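Local coordinates for 5-formyl-3-hydroxy-2-methylpyridine 4-carboxylate 5-dehydrogenase (Mesorhizobium japonicum MAFF 303099, PDB 4OM8), which catalyses the NAD(+)-dependent oxidation of the vitamin B6 degradation intermediate FHMPC to a dicarboxylate and, as a dismutase, its NADH-dependent reduction to 4-pyridoxic acid, at the interface of chains A and B. Residues are numbered along the deposited sequence; one frame, centred on the assembly and turned at random. Chains: chain A/B, 5-formyl-3-hydroxy-2-methylpyridine 4-carboxylate 5-dehydrogenase.

The interface of chains A and B. Residues chain A 201, 207, 212, 215, 220; chain B 147, 149, 186-187.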
# COMPACT_ATOMS: atom_id res chain seq x y z
N LEU A 201 2.20 -4.75 -15.67
CA LEU A 201 1.41 -5.97 -15.67
C LEU A 201 0.09 -5.79 -16.41
O LEU A 201 -0.38 -6.71 -17.11
CB LEU A 201 1.18 -6.44 -14.24
CG LEU A 201 2.47 -6.92 -13.54
CD1 LEU A 201 2.25 -7.07 -12.05
CD2 LEU A 201 2.95 -8.22 -14.13
N ILE A 207 -3.23 -8.92 -16.27
CA ILE A 207 -4.38 -8.72 -15.39
C ILE A 207 -5.16 -7.48 -15.82
O ILE A 207 -4.56 -6.49 -16.26
CB ILE A 207 -3.91 -8.61 -13.91
CG1 ILE A 207 -5.09 -8.59 -12.94
CG2 ILE A 207 -2.99 -7.39 -13.69
CD1 ILE A 207 -4.65 -8.75 -11.47
N LEU A 212 -6.33 -5.67 -11.07
CA LEU A 212 -5.09 -5.16 -10.51
C LEU A 212 -5.40 -4.38 -9.23
O LEU A 212 -4.77 -4.58 -8.18
CB LEU A 212 -4.37 -4.26 -11.54
CG LEU A 212 -3.01 -3.63 -11.23
CD1 LEU A 212 -3.07 -2.47 -10.21
CD2 LEU A 212 -2.00 -4.68 -10.80
N CYS A 215 -6.52 -6.59 -6.38
CA CYS A 215 -5.34 -7.33 -5.95
C CYS A 215 -4.44 -6.49 -5.05
O CYS A 215 -4.06 -6.92 -3.97
CB CYS A 215 -4.57 -7.81 -7.18
SG CYS A 215 -3.18 -8.90 -6.81
N ILE A 220 -1.95 -5.66 -0.71
CA ILE A 220 -0.77 -4.85 -0.41
C ILE A 220 -1.14 -3.59 0.39
O ILE A 220 -0.66 -3.42 1.50
CB ILE A 220 -0.03 -4.44 -1.71
CG1 ILE A 220 0.45 -5.71 -2.43
CG2 ILE A 220 1.18 -3.57 -1.38
CD1 ILE A 220 1.03 -5.47 -3.79
N MET B 147 -8.91 -11.28 -0.80
CA MET B 147 -8.53 -11.40 -2.20
C MET B 147 -7.70 -12.64 -2.43
O MET B 147 -6.76 -12.92 -1.67
CB MET B 147 -7.76 -10.13 -2.61
CG MET B 147 -7.33 -10.07 -4.08
SD MET B 147 -5.85 -11.01 -4.49
CE MET B 147 -4.61 -10.33 -3.38
N GLU B 149 -5.75 -14.83 -5.69
CA GLU B 149 -5.34 -14.90 -7.09
C GLU B 149 -5.62 -16.28 -7.68
O GLU B 149 -5.33 -17.30 -7.04
CB GLU B 149 -3.85 -14.60 -7.23
CG GLU B 149 -3.46 -13.16 -6.85
CD GLU B 149 -1.97 -12.96 -6.94
OE1 GLU B 149 -1.25 -13.61 -6.15
OE2 GLU B 149 -1.54 -12.18 -7.80
N VAL B 186 0.69 -11.59 -9.62
CA VAL B 186 0.56 -10.12 -9.61
C VAL B 186 0.90 -9.52 -8.26
O VAL B 186 1.73 -8.60 -8.17
CB VAL B 186 -0.85 -9.68 -10.04
CG1 VAL B 186 -1.06 -8.18 -9.79
CG2 VAL B 186 -1.05 -10.01 -11.52
N GLU B 187 0.26 -10.04 -7.20
CA GLU B 187 0.38 -9.45 -5.86
C GLU B 187 1.84 -9.33 -5.43
O GLU B 187 2.32 -8.25 -5.07
CB GLU B 187 -0.40 -10.28 -4.84
CG GLU B 187 -0.30 -9.77 -3.43
CD GLU B 187 -0.82 -10.79 -2.44
OE1 GLU B 187 -0.39 -11.96 -2.52
OE2 GLU B 187 -1.66 -10.44 -1.59
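At the two-fold homodimer interface, helix 209-226 of one subunit packs through A:Cys215 against B:Val186 and B:Glu187, where helix 187-203 of the other subunit begins. The patch illustrates how a helix start that meets the partner can be fixed from within its own chain while the side chain just before it packs on the partner. B:Val186 spreads its two methyls between different neighbours: CG1 lies 3.7 Å from A:Cys215 SG and also touches A:Leu212 CD2, the leucine and valine side chains meeting at about a right angle. CG2 rests 3.8 Å from A:Ile207 CD1, with CG2 of the same isoleucine alongside. The thiol of A:Cys215, swung away from its own backbone nitrogen (chi1 -174°), sits against both the valine methyl and B:Glu187 CB, 3.7 Å from the latter. From strand 147-151, B:Met147 bends at chi2 and chi3 and brings its terminal CE to 3.5 Å from the carbonyl O of A:Cys215. Carboxylate oxygen OE2 of B:Glu149, 3.8 Å from A:Cys215 SG, accepts hydrogen bonds from two backbone amides: a nearly straight one from B:Glu187 N (169° at H), above the carboxylate plane, and a more bent one from B:Val186 N on the syn side. With a leucine in place of B:Glu149, both amides would probably lose this acceptor, and the turn presenting B:Val186 would be less firmly set. Farther along helix 209-226, A:Ile220 points CD1 at the backbone O of B:Glu187, 3.3 Å away.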